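Local coordinates for glycerol uptake operon antiterminator-related protein (Thermotoga maritima, PDB 1VKF), which is of uncertain function but, as a TIM-barrel relative of glycerol-3-phosphate responsive antiterminators, may take part in transcriptional control of glycerol uptake, at residues A[62-67]-A[87-92]; A[105-110]-A[127-132]; A[28-33]-A[53-58]. One frame throughout, in Å; residues are numbered along the deposited sequence.

Overall arrangement
Three contacts along the chain, interaction 3 first, then interaction 1, then interaction 2, join neighbouring parts of one TIM barrel. Interaction 1 links strand 58-62, at its end, to strand 86-89; interaction 2 links strand 105-110 to strand 131-135. The two have centres about 12 Å apart and meet directly, because strands 86-89 and 105-110 are neighbours in the sheet. Interaction 3 joins the loop before strand 34-41 to the turn before strand 58-62. Its centre is about 21 Å from that of interaction 1 and 24 Å from that of interaction 2, the latter across the chain's centre. Such contacts between segments about 20 residues apart tie successive units into one barrel.

Interaction 1 of 3, residues A[62-67]-A[87-92]; sequences DMDFVN and IITIKP
D62 and I88 face each other in a parallel bridge with their CA atoms 4.4 Å apart, and the I88 carbonyl oxygen takes both a 3.2 Å hydrogen bond from M63 N and a CA-H...O contact from D62. The pair sits at the C-terminal ends of adjacent parallel strands of the TIM barrel, where the chain leaves the sheet for the next helix. After D62 the chain turns into a short 3-10 segment, and side chains take over the pairing from the backbone. The main one is D64, whose carboxylate divides its two oxygens between two donors. OD1 accepts from the T89 hydroxyl on its syn side, 16° out of the carboxylate plane, with an OG1 to OD1 distance of 2.8 Å. OD2 offers its syn lone pair to I90 N, also at 2.8 Å and with a nearly straight N-H...O angle of 167°. Held at both oxygens, the carboxylate has little freedom to rotate. T89 OG1 also accepts from K91 N at 3.1 Å, which makes an ST turn, and bonds to N94 ND2; K91 is the N-cap residue of helix 92-100. An Asx turn answers it across the contact: D62 OD1 accepts from D64 N at 2.9 Å, a bond that probably steadies the backbone from which the D64 carboxylate extends. Next to this polar cluster the selenium of M63, a selenomethionine, meets I87 CD1 at 4.0 Å, while the M63 chain runs beside T89, pointing the same way. I87, and M63 just beyond the strand end, pack on helices 73-82 and 92-100, whereas D62 and I88 lie on the other face, D62 touching L38 and I88 touching F36 of strand 34-41; further along, I90 rests on R108 and F110 of strand 105-110.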
ATOM      1  N   ASP A  62       3.043   4.879   3.675  1.00  7.96           N
ATOM      2  CA  ASP A  62       3.788   3.784   4.333  1.00  9.23           C
ATOM      3  C   ASP A  62       4.485   4.351   5.552  1.00  8.07           C
ATOM      4  O   ASP A  62       5.538   4.973   5.460  1.00  8.34           O
ATOM      5  CB  ASP A  62       4.829   3.162   3.411  1.00  9.74           C
ATOM      6  CG  ASP A  62       5.491   1.948   4.047  1.00 14.26           C
ATOM      7  OD1 ASP A  62       5.468   1.832   5.282  1.00 10.82           O
ATOM      8  OD2 ASP A  62       6.070   1.056   3.384  1.00 19.14           O
HETATM    9  N   MSE A  63       3.840   4.204   6.683  1.00  8.67           N
HETATM   10  CA  MSE A  63       4.251   4.824   7.921  1.00  8.64           C
HETATM   11  C   MSE A  63       5.597   4.247   8.386  1.00 12.62           C
HETATM   12  O   MSE A  63       6.381   4.916   9.076  1.00 12.25           O
HETATM   13  CB  MSE A  63       3.153   4.746   8.954  1.00 12.17           C
HETATM   14  CG  MSE A  63       2.925   3.379   9.451  1.00  7.32           C
HETATM   15 SE   MSE A  63       1.559   3.336  10.843  1.00 15.29          SE
HETATM   16  CE  MSE A  63       2.692   4.096  12.351  1.00 18.11           C
ATOM     17  N   ASP A  64       5.934   3.049   7.901  1.00  9.29           N
ATOM     18  CA  ASP A  64       7.200   2.450   8.299  1.00 10.41           C
ATOM     19  C   ASP A  64       8.405   3.116   7.668  1.00 11.38           C
ATOM     20  O   ASP A  64       9.530   2.872   8.119  1.00 13.54           O
ATOM     21  CB  ASP A  64       7.254   0.974   7.878  1.00 10.55           C
ATOM     22  CG  ASP A  64       6.131   0.134   8.405  1.00 11.87           C
ATOM     23  OD1 ASP A  64       5.444   0.472   9.394  1.00  9.99           O
ATOM     24  OD2 ASP A  64       5.909  -0.996   7.870  1.00 12.74           O
ATOM     25  N   PHE A  65       8.198   3.943   6.639  0.50  8.12           N
ATOM     26  CA  PHE A  65       9.302   4.586   5.935  0.50  9.96           C
ATOM     27  C   PHE A  65       9.248   6.123   5.983  0.50  9.12           C
ATOM     28  O   PHE A  65       9.921   6.801   5.199  0.50 10.54           O
ATOM     29  CB  PHE A  65       9.384   4.025   4.510  0.50 11.67           C
ATOM     30  CG  PHE A  65       9.831   2.580   4.472  0.50 17.02           C
ATOM     31  CD1 PHE A  65      11.177   2.251   4.367  0.50 26.17           C
ATOM     32  CD2 PHE A  65       8.916   1.561   4.635  0.50 20.41           C
ATOM     33  CE1 PHE A  65      11.581   0.905   4.371  0.50 24.80           C
ATOM     34  CE2 PHE A  65       9.289   0.240   4.637  0.50 21.31           C
ATOM     35  CZ  PHE A  65      10.638  -0.096   4.511  0.50 17.80           C
ATOM     36  N   VAL A  66       8.493   6.668   6.947  1.00 10.07           N
ATOM     37  CA  VAL A  66       8.477   8.112   7.203  1.00  7.04           C
ATOM     38  C   VAL A  66       9.645   8.331   8.184  1.00  9.98           C
ATOM     39  O   VAL A  66       9.574   7.901   9.369  1.00  9.04           O
ATOM     40  CB  VAL A  66       7.153   8.569   7.842  1.00  8.30           C
ATOM     41  CG1 VAL A  66       7.196  10.037   8.189  1.00  9.35           C
ATOM     42  CG2 VAL A  66       5.939   8.260   6.943  1.00  9.66           C
ATOM     43  N   ASN A  67      10.749   8.846   7.657  1.00  8.49           N
ATOM     44  CA  ASN A  67      11.944   9.078   8.450  1.00  8.39           C
ATOM     45  C   ASN A  67      11.644   9.963   9.648  1.00  6.45           C
ATOM     46  O   ASN A  67      11.053  11.042   9.513  1.00  7.05           O
ATOM     47  CB  ASN A  67      13.015   9.729   7.657  1.00  7.66           C
ATOM     48  CG  ASN A  67      13.729   8.765   6.689  1.00 18.08           C
ATOM     49  OD1 ASN A  67      13.564   7.562   6.757  1.00 28.33           O
ATOM     50  ND2 ASN A  67      14.560   9.319   5.838  1.00 30.03           N
ATOM     51  N   ILE A  87      -3.034   4.282   6.055  1.00  7.93           N
ATOM     52  CA  ILE A  87      -1.695   3.870   6.247  1.00  6.87           C
ATOM     53  C   ILE A  87      -1.426   2.508   5.623  1.00  6.85           C
ATOM     54  O   ILE A  87      -2.302   1.695   5.479  1.00  6.83           O
ATOM     55  CB  ILE A  87      -1.272   3.875   7.728  1.00  8.53           C
ATOM     56  CG1 ILE A  87      -2.056   2.874   8.543  1.00 11.12           C
ATOM     57  CG2 ILE A  87      -1.426   5.297   8.361  1.00 10.02           C
ATOM     58  CD1 ILE A  87      -1.370   1.606   8.749  1.00 13.44           C
ATOM     59  N   ILE A  88      -0.159   2.275   5.335  1.00  6.82           N
ATOM     60  CA  ILE A  88       0.399   0.989   4.929  1.00  8.52           C
ATOM     61  C   ILE A  88       1.487   0.642   5.939  1.00  9.98           C
ATOM     62  O   ILE A  88       2.203   1.512   6.405  1.00  7.71           O
ATOM     63  CB  ILE A  88       1.091   1.130   3.571  1.00 10.25           C
ATOM     64  CG1 ILE A  88       0.081   1.472   2.468  1.00 13.06           C
ATOM     65  CG2 ILE A  88       1.816  -0.155   3.177  1.00 15.31           C
ATOM     66  CD1 ILE A  88       0.704   2.200   1.334  1.00 16.06           C
ATOM     67  N   THR A  89       1.574  -0.615   6.319  1.00 10.12           N
ATOM     68  CA  THR A  89       2.575  -1.027   7.287  1.00  8.51           C
ATOM     69  C   THR A  89       2.772  -2.549   7.200  1.00  9.44           C
ATOM     70  O   THR A  89       1.874  -3.247   6.766  1.00  9.56           O
ATOM     71  CB  THR A  89       2.097  -0.648   8.739  1.00  5.68           C
ATOM     72  OG1 THR A  89       3.104  -0.970   9.694  1.00  8.15           O
ATOM     73  CG2 THR A  89       0.880  -1.442   9.185  1.00  8.58           C
ATOM     74  N   ILE A  90       3.934  -3.000   7.627  1.00  9.62           N
ATOM     75  CA  ILE A  90       4.228  -4.450   7.799  1.00 10.47           C
ATOM     76  C   ILE A  90       3.986  -4.906   9.246  1.00 12.05           C
ATOM     77  O   ILE A  90       4.068  -6.096   9.542  1.00 12.27           O
ATOM     78  CB  ILE A  90       5.687  -4.748   7.338  1.00 10.80           C
ATOM     79  CG1 ILE A  90       5.973  -6.269   7.175  1.00 19.31           C
ATOM     80  CG2 ILE A  90       6.736  -4.216   8.305  1.00 12.46           C
ATOM     81  CD1 ILE A  90       5.369  -6.871   6.027  1.00 23.49           C
ATOM     82  N   LYS A  91       3.745  -3.955  10.160  1.00 10.54           N
ATOM     83  CA  LYS A  91       3.617  -4.254  11.601  1.00 11.27           C
ATOM     84  C   LYS A  91       2.185  -4.494  11.995  1.00 11.84           C
ATOM     85  O   LYS A  91       1.410  -3.538  12.003  1.00 10.56           O
ATOM     86  CB  LYS A  91       4.152  -3.103  12.455  1.00 11.26           C
ATOM     87  CG  LYS A  91       5.598  -2.677  12.161  1.00 16.23           C
ATOM     88  CD  LYS A  91       6.632  -3.725  12.557  1.00 31.67           C
ATOM     89  CE  LYS A  91       8.039  -3.311  12.125  1.00 41.85           C
ATOM     90  NZ  LYS A  91       9.109  -4.343  12.401  1.00 47.59           N
ATOM     91  N   PRO A  92       1.803  -5.736  12.333  1.00 13.93           N
ATOM     92  CA  PRO A  92       0.428  -6.038  12.762  1.00 15.43           C
ATOM     93  C   PRO A  92      -0.115  -5.142  13.858  1.00 16.09           C
ATOM     94  O   PRO A  92      -1.313  -4.818  13.820  1.00 13.94           O
ATOM     95  CB  PRO A  92       0.523  -7.488  13.271  1.00 18.54           C
ATOM     96  CG  PRO A  92       1.675  -8.025  12.613  1.00 20.50           C
ATOM     97  CD  PRO A  92       2.656  -6.939  12.373  1.00 16.88           C
TER

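Interaction 2 of 3, residues A[105-110]-A[127-132]; sequences AVLRFF and LGVDVV
A105 reaches V131 through a water molecule, which donates to A105 O at 2.6 Å and accepts from V131 N at 2.9 Å, so that the two backbones are joined just before they come close enough to pair directly. V106 follows with an apolar touch, its CG2 lying 3.8 Å from V131 CG1 where the two valines cross obliquely. At L107 the strands pair directly: L107 N donates to V131 O at 3.3 Å with an N-H...O angle of 167°, and L107 O receives a CA-H...O contact from V132, its partner in a parallel bridge. This is the pairing within a beta-alpha-beta crossover, in which helix 114-127 carries the chain back from strand 105-110 to the start of strand 131-135. The L107 side chain meets V129 at about a right angle, CD2 to CG2 at 4.1 Å. F109 brings its CB to 3.5 Å from V132 CG1. Its CG lies anti to the backbone N (chi1 -179°), and the ring that follows turns its edge to the same methyl, which lies in the ring plane near CD2; both residues touch I124 of the connecting helix.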
ATOM      1  N   ALA A 105      -6.343   1.006   6.549  1.00  9.63           N
ATOM      2  CA  ALA A 105      -5.014   0.450   6.665  1.00  9.78           C
ATOM      3  C   ALA A 105      -4.818  -0.711   5.693  1.00  9.04           C
ATOM      4  O   ALA A 105      -5.774  -1.479   5.446  1.00 14.16           O
ATOM      5  CB  ALA A 105      -4.742  -0.001   8.086  1.00  8.00           C
ATOM      6  N   VAL A 106      -3.598  -0.787   5.153  1.00  6.93           N
ATOM      7  CA  VAL A 106      -3.188  -1.878   4.324  1.00  9.13           C
ATOM      8  C   VAL A 106      -2.026  -2.588   5.008  1.00 11.58           C
ATOM      9  O   VAL A 106      -1.049  -1.946   5.369  1.00 11.15           O
ATOM     10  CB  VAL A 106      -2.749  -1.391   2.932  1.00 10.87           C
ATOM     11  CG1 VAL A 106      -2.329  -2.542   2.087  1.00 11.09           C
ATOM     12  CG2 VAL A 106      -3.914  -0.654   2.267  1.00 14.34           C
ATOM     13  N   LEU A 107      -2.113  -3.916   5.130  1.00 10.31           N
ATOM     14  CA  LEU A 107      -1.054  -4.716   5.722  1.00  9.02           C
ATOM     15  C   LEU A 107      -0.224  -5.323   4.615  1.00 12.30           C
ATOM     16  O   LEU A 107      -0.764  -5.998   3.734  1.00 10.12           O
ATOM     17  CB  LEU A 107      -1.592  -5.829   6.610  1.00 10.25           C
ATOM     18  CG  LEU A 107      -0.495  -6.662   7.324  1.00 13.89           C
ATOM     19  CD1 LEU A 107       0.217  -5.895   8.391  1.00 16.06           C
ATOM     20  CD2 LEU A 107      -1.130  -7.919   7.927  1.00 21.94           C
ATOM     21  N   ARG A 108       1.076  -5.059   4.655  1.00 10.27           N
ATOM     22  CA  ARG A 108       2.028  -5.690   3.733  1.00 16.09           C
ATOM     23  C   ARG A 108       2.269  -7.150   4.112  1.00 15.22           C
ATOM     24  O   ARG A 108       2.199  -7.523   5.291  1.00 15.29           O
ATOM     25  CB  ARG A 108       3.348  -4.960   3.722  1.00 15.87           C
ATOM     26  CG  ARG A 108       3.324  -3.534   3.206  1.00 21.74           C
ATOM     27  CD  ARG A 108       4.737  -2.924   3.070  1.00 31.61           C
ATOM     28  NE  ARG A 108       4.926  -2.454   1.715  1.00 37.59           N
ATOM     29  CZ  ARG A 108       6.023  -2.578   0.973  1.00 31.94           C
ATOM     30  NH1 ARG A 108       7.113  -3.131   1.458  1.00 32.33           N
ATOM     31  NH2 ARG A 108       6.019  -2.103  -0.279  1.00 43.70           N
ATOM     32  N   PHE A 109       2.555  -7.968   3.090  1.00 12.64           N
ATOM     33  CA  PHE A 109       2.649  -9.414   3.193  1.00 12.30           C
ATOM     34  C   PHE A 109       3.811  -9.811   2.251  1.00 11.39           C
ATOM     35  O   PHE A 109       3.727  -9.641   1.033  1.00 11.60           O
ATOM     36  CB  PHE A 109       1.296  -9.976   2.757  1.00 11.27           C
ATOM     37  CG  PHE A 109       1.153 -11.479   2.803  1.00 13.28           C
ATOM     38  CD1 PHE A 109       2.228 -12.338   2.751  1.00 27.55           C
ATOM     39  CD2 PHE A 109      -0.106 -12.022   2.936  1.00 22.34           C
ATOM     40  CE1 PHE A 109       2.042 -13.703   2.818  1.00 31.49           C
ATOM     41  CE2 PHE A 109      -0.301 -13.402   3.013  1.00 31.68           C
ATOM     42  CZ  PHE A 109       0.772 -14.230   2.942  1.00 26.39           C
ATOM     43  N   PHE A 110       4.926 -10.311   2.824  1.00  8.79           N
ATOM     44  CA  PHE A 110       6.074 -10.702   2.044  1.00  9.10           C
ATOM     45  C   PHE A 110       5.911 -12.226   1.744  1.00 11.91           C
ATOM     46  O   PHE A 110       6.148 -13.079   2.625  1.00  9.80           O
ATOM     47  CB  PHE A 110       7.362 -10.486   2.851  1.00  8.04           C
ATOM     48  CG  PHE A 110       7.694  -9.043   3.163  1.00 14.70           C
ATOM     49  CD1 PHE A 110       7.163  -7.980   2.438  1.00 20.00           C
ATOM     50  CD2 PHE A 110       8.619  -8.759   4.177  1.00 20.11           C
ATOM     51  CE1 PHE A 110       7.519  -6.660   2.748  1.00 18.93           C
ATOM     52  CE2 PHE A 110       8.960  -7.436   4.474  1.00 21.74           C
ATOM     53  CZ  PHE A 110       8.404  -6.408   3.768  1.00 22.83           C
ATOM     54  N   LEU A 127      -6.572 -11.368  12.566  1.00 20.54           N
ATOM     55  CA  LEU A 127      -6.707  -9.939  12.771  1.00 21.45           C
ATOM     56  C   LEU A 127      -7.850  -9.300  11.954  1.00 20.34           C
ATOM     57  O   LEU A 127      -8.137  -8.129  12.134  1.00 26.06           O
ATOM     58  CB  LEU A 127      -5.382  -9.265  12.419  1.00 20.74           C
ATOM     59  CG  LEU A 127      -4.153  -9.727  13.208  1.00 22.65           C
ATOM     60  CD1 LEU A 127      -2.931  -8.945  12.762  1.00 27.19           C
ATOM     61  CD2 LEU A 127      -4.384  -9.625  14.722  1.00 29.68           C
ATOM     62  N   GLY A 128      -8.468 -10.042  11.050  1.00 17.21           N
ATOM     63  CA  GLY A 128      -9.519  -9.498  10.206  1.00 19.88           C
ATOM     64  C   GLY A 128      -9.016  -8.489   9.176  1.00 20.15           C
ATOM     65  O   GLY A 128      -9.538  -7.384   9.070  1.00 22.56           O
ATOM     66  N   VAL A 129      -7.996  -8.855   8.417  1.00 18.62           N
ATOM     67  CA  VAL A 129      -7.418  -7.938   7.442  1.00 17.27           C
ATOM     68  C   VAL A 129      -8.183  -7.974   6.120  1.00 19.27           C
ATOM     69  O   VAL A 129      -8.221  -8.996   5.447  1.00 19.79           O
ATOM     70  CB  VAL A 129      -5.962  -8.282   7.194  1.00 18.20           C
ATOM     71  CG1 VAL A 129      -5.387  -7.378   6.136  1.00 19.66           C
ATOM     72  CG2 VAL A 129      -5.171  -8.236   8.495  1.00 17.52           C
ATOM     73  N   ASP A 130      -8.773  -6.850   5.739  1.00 17.67           N
ATOM     74  CA  ASP A 130      -9.593  -6.783   4.532  1.00 21.27           C
ATOM     75  C   ASP A 130      -8.726  -6.556   3.277  1.00 18.54           C
ATOM     76  O   ASP A 130      -9.069  -7.013   2.211  1.00 17.61           O
ATOM     77  CB  ASP A 130     -10.561  -5.602   4.622  1.00 24.58           C
ATOM     78  CG  ASP A 130     -11.398  -5.615   5.893  1.00 35.70           C
ATOM     79  OD1 ASP A 130     -12.031  -6.658   6.169  1.00 42.76           O
ATOM     80  OD2 ASP A 130     -11.468  -4.619   6.668  1.00 42.41           O
ATOM     81  N   VAL A 131      -7.665  -5.775   3.450  1.00 17.85           N
ATOM     82  CA  VAL A 131      -6.802  -5.289   2.342  1.00 17.22           C
ATOM     83  C   VAL A 131      -5.325  -5.588   2.612  1.00 14.31           C
ATOM     84  O   VAL A 131      -4.730  -5.160   3.609  1.00 13.40           O
ATOM     85  CB  VAL A 131      -6.972  -3.781   2.064  1.00 19.36           C
ATOM     86  CG1 VAL A 131      -6.152  -3.345   0.829  1.00 16.19           C
ATOM     87  CG2 VAL A 131      -8.457  -3.447   1.852  1.00 18.19           C
ATOM     88  N   VAL A 132      -4.755  -6.386   1.727  1.00 12.54           N
ATOM     89  CA  VAL A 132      -3.396  -6.856   1.892  1.00 10.52           C
ATOM     90  C   VAL A 132      -2.592  -6.489   0.641  1.00 10.65           C
ATOM     91  O   VAL A 132      -3.103  -6.656  -0.461  1.00 10.98           O
ATOM     92  CB  VAL A 132      -3.349  -8.416   2.045  1.00 16.13           C
ATOM     93  CG1 VAL A 132      -1.939  -8.843   2.270  1.00 20.24           C
ATOM     94  CG2 VAL A 132      -4.217  -8.886   3.176  1.00 26.32           C
TER
HETATM   95  O   HOH W   1      -6.751  -3.882   5.394  1.00 34.02           O

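Interaction 3 of 3, residues A[28-33]-A[53-58]; sequences GEIEPD and KDRGKT
K57 NZ is gripped by two backbone carbonyls of the opposing loop, donating to I30 O at 2.7 Å and to P32 O at 2.9 Å. It approaches the P32 carbonyl from above, 51° out of its plane. A bend at chi2 (-48°) swings CD toward the P32 carbonyl oxygen, and the extended remainder carries on to NZ, with CE passing near the I30 side chain. Replacing K57 by a methionine would remove the ammonium and would probably leave the carbonyls of the buried residues I30 and P32 without their shared donor, setting this part of the loop free to shift. The outer end of the loop is held by R55: its NH1 donates to G28 O at 2.7 Å, in the guanidinium plane and almost straight at 176°. One water, 2.9 Å from R55 NH1, also accepts from I30 N, tying the guanidinium to a second point of the backbone. At the inner end, T58 N donates to D33 O at 3.0 Å. The carbonyl of K57 itself accepts from K53 NZ, which also forms a salt bridge with D85. G56, with positive phi, ends helix 45-54 in a Schellman motif, and the loop leading into strand 34-41 and this helix-to-strand turn before strand 58-62 meet at the N-terminal ends of neighbouring parallel strands of the TIM barrel.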
ATOM      1  N   GLY A  28       5.806  15.101 -11.840  1.00 18.05           N
ATOM      2  CA  GLY A  28       5.107  15.010 -13.111  1.00 17.89           C
ATOM      3  C   GLY A  28       3.640  14.633 -12.932  1.00 16.96           C
ATOM      4  O   GLY A  28       3.126  14.716 -11.818  1.00 18.64           O
ATOM      5  N   GLU A  29       2.973  14.227 -14.009  1.00 10.78           N
ATOM      6  CA  GLU A  29       1.571  13.840 -13.965  1.00 12.37           C
ATOM      7  C   GLU A  29       1.432  12.503 -13.274  1.00 12.96           C
ATOM      8  O   GLU A  29       2.213  11.584 -13.507  1.00 13.95           O
ATOM      9  CB  GLU A  29       0.983  13.734 -15.383  1.00 12.45           C
ATOM     10  CG  GLU A  29      -0.457  13.252 -15.447  1.00 15.96           C
ATOM     11  CD  GLU A  29      -1.434  14.251 -14.810  1.00 25.02           C
ATOM     12  OE1 GLU A  29      -1.051  15.427 -14.698  1.00 21.47           O
ATOM     13  OE2 GLU A  29      -2.581  13.883 -14.453  1.00 24.23           O
ATOM     14  N   ILE A  30       0.406  12.384 -12.440  1.00  8.39           N
ATOM     15  CA  ILE A  30       0.063  11.132 -11.791  1.00  9.59           C
ATOM     16  C   ILE A  30      -1.330  10.748 -12.253  1.00  8.96           C
ATOM     17  O   ILE A  30      -2.345  11.341 -11.808  1.00 11.09           O
ATOM     18  CB  ILE A  30       0.122  11.256 -10.227  1.00 10.44           C
ATOM     19  CG1 ILE A  30       1.510  11.702  -9.755  1.00 12.02           C
ATOM     20  CG2 ILE A  30      -0.300   9.924  -9.592  1.00 12.66           C
ATOM     21  CD1 ILE A  30       1.579  12.140  -8.266  1.00 15.48           C
ATOM     22  N   GLU A  31      -1.419   9.812 -13.200  1.00  7.61           N
ATOM     23  CA  GLU A  31      -2.716   9.410 -13.709  1.00  9.83           C
ATOM     24  C   GLU A  31      -3.599   8.648 -12.690  1.00 10.21           C
ATOM     25  O   GLU A  31      -4.791   8.944 -12.621  1.00  9.11           O
ATOM     26  CB  GLU A  31      -2.578   8.645 -15.026  1.00 12.84           C
ATOM     27  CG  GLU A  31      -2.035   9.509 -16.165  1.00 14.52           C
ATOM     28  CD  GLU A  31      -0.525   9.458 -16.324  1.00 16.94           C
ATOM     29  OE1 GLU A  31       0.184   8.900 -15.460  1.00 11.69           O
ATOM     30  OE2 GLU A  31      -0.042  10.016 -17.339  1.00 16.94           O
ATOM     31  N   PRO A  32      -3.053   7.666 -11.949  1.00  9.38           N
ATOM     32  CA  PRO A  32      -3.864   6.913 -10.982  1.00  7.71           C
ATOM     33  C   PRO A  32      -4.581   7.765  -9.931  1.00  7.01           C
ATOM     34  O   PRO A  32      -4.015   8.763  -9.469  1.00  9.49           O
ATOM     35  CB  PRO A  32      -2.827   5.962 -10.348  1.00  8.14           C
ATOM     36  CG  PRO A  32      -1.810   5.720 -11.420  1.00  9.54           C
ATOM     37  CD  PRO A  32      -1.680   7.118 -12.008  1.00  8.76           C
ATOM     38  N   ASP A  33      -5.790   7.334  -9.531  1.00  8.05           N
ATOM     39  CA  ASP A  33      -6.552   8.046  -8.525  1.00  9.78           C
ATOM     40  C   ASP A  33      -5.999   7.828  -7.112  1.00  6.58           C
ATOM     41  O   ASP A  33      -6.172   8.700  -6.226  1.00  8.41           O
ATOM     42  CB  ASP A  33      -8.017   7.578  -8.522  1.00 11.29           C
ATOM     43  CG  ASP A  33      -8.774   7.982  -9.768  1.00 20.53           C
ATOM     44  OD1 ASP A  33      -8.534   9.069 -10.322  1.00 23.16           O
ATOM     45  OD2 ASP A  33      -9.631   7.240 -10.255  1.00 29.84           O
ATOM     46  N   LYS A  53      -2.917  15.582  -2.141  1.00 10.06           N
ATOM     47  CA  LYS A  53      -4.350  15.752  -1.901  1.00 10.32           C
ATOM     48  C   LYS A  53      -4.896  16.871  -2.809  1.00  9.83           C
ATOM     49  O   LYS A  53      -6.010  16.796  -3.272  1.00  9.70           O
ATOM     50  CB  LYS A  53      -4.651  16.040  -0.422  1.00 13.08           C
ATOM     51  CG  LYS A  53      -4.363  14.827   0.552  1.00 12.78           C
ATOM     52  CD  LYS A  53      -5.188  13.572   0.244  1.00 19.34           C
ATOM     53  CE  LYS A  53      -6.705  13.847   0.356  1.00 19.82           C
ATOM     54  NZ  LYS A  53      -7.607  12.699  -0.128  1.00 19.14           N
ATOM     55  N   ASP A  54      -4.091  17.885  -3.069  1.00  6.96           N
ATOM     56  CA  ASP A  54      -4.464  18.988  -3.966  1.00  8.04           C
ATOM     57  C   ASP A  54      -4.715  18.473  -5.406  1.00  7.10           C
ATOM     58  O   ASP A  54      -5.510  19.087  -6.147  1.00  6.37           O
ATOM     59  CB  ASP A  54      -3.383  20.058  -3.980  1.00 10.68           C
ATOM     60  CG  ASP A  54      -3.515  21.069  -2.801  1.00 11.41           C
ATOM     61  OD1 ASP A  54      -4.491  20.972  -2.009  1.00 16.14           O
ATOM     62  OD2 ASP A  54      -2.709  21.984  -2.602  1.00 15.68           O
ATOM     63  N   ARG A  55      -4.015  17.422  -5.793  1.00  6.33           N
ATOM     64  CA  ARG A  55      -4.200  16.757  -7.097  1.00  7.51           C
ATOM     65  C   ARG A  55      -5.411  15.842  -7.110  1.00  9.08           C
ATOM     66  O   ARG A  55      -5.666  15.181  -8.107  1.00 13.51           O
ATOM     67  CB  ARG A  55      -2.972  16.012  -7.523  1.00  9.70           C
ATOM     68  CG  ARG A  55      -1.826  16.888  -7.963  1.00 10.08           C
ATOM     69  CD  ARG A  55      -0.577  16.173  -8.107  1.00 17.81           C
ATOM     70  NE  ARG A  55       0.573  17.011  -8.461  1.00 21.88           N
ATOM     71  CZ  ARG A  55       1.473  16.654  -9.368  1.00 21.64           C
ATOM     72  NH1 ARG A  55       1.311  15.534 -10.042  1.00 20.20           N
ATOM     73  NH2 ARG A  55       2.520  17.420  -9.620  1.00 26.70           N
ATOM     74  N   GLY A  56      -6.160  15.789  -6.016  1.00  8.58           N
ATOM     75  CA  GLY A  56      -7.378  15.015  -5.960  1.00 10.27           C
ATOM     76  C   GLY A  56      -7.167  13.526  -5.707  1.00 11.06           C
ATOM     77  O   GLY A  56      -8.045  12.730  -5.955  1.00 11.34           O
ATOM     78  N   LYS A  57      -5.988  13.153  -5.228  1.00  8.61           N
ATOM     79  CA  LYS A  57      -5.667  11.755  -4.985  1.00  8.39           C
ATOM     80  C   LYS A  57      -6.105  11.286  -3.601  1.00  9.99           C
ATOM     81  O   LYS A  57      -6.127  12.065  -2.651  1.00 11.02           O
ATOM     82  CB  LYS A  57      -4.184  11.538  -5.110  1.00  8.70           C
ATOM     83  CG  LYS A  57      -3.569  11.998  -6.440  1.00  9.96           C
ATOM     84  CD  LYS A  57      -4.310  11.543  -7.677  1.00  9.43           C
ATOM     85  CE  LYS A  57      -3.751  12.063  -9.015  1.00 10.73           C
ATOM     86  NZ  LYS A  57      -4.512  11.524 -10.158  1.00  7.42           N
ATOM     87  N   THR A  58      -6.413  10.012  -3.515  1.00  8.59           N
ATOM     88  CA  THR A  58      -6.499   9.304  -2.249  1.00  9.11           C
ATOM     89  C   THR A  58      -5.106   8.814  -1.945  1.00  7.95           C
ATOM     90  O   THR A  58      -4.477   8.145  -2.793  1.00  6.95           O
ATOM     91  CB  THR A  58      -7.463   8.106  -2.388  1.00 11.55           C
ATOM     92  OG1 THR A  58      -8.772   8.594  -2.648  1.00 12.37           O
ATOM     93  CG2 THR A  58      -7.587   7.293  -1.077  1.00 10.10           C
TER
HETATM   94  O   HOH W   2       5.461  17.954 -10.749  1.00 54.25           O
HETATM   95  O   HOH W   3      -1.237  14.589 -11.072  1.00 32.40           O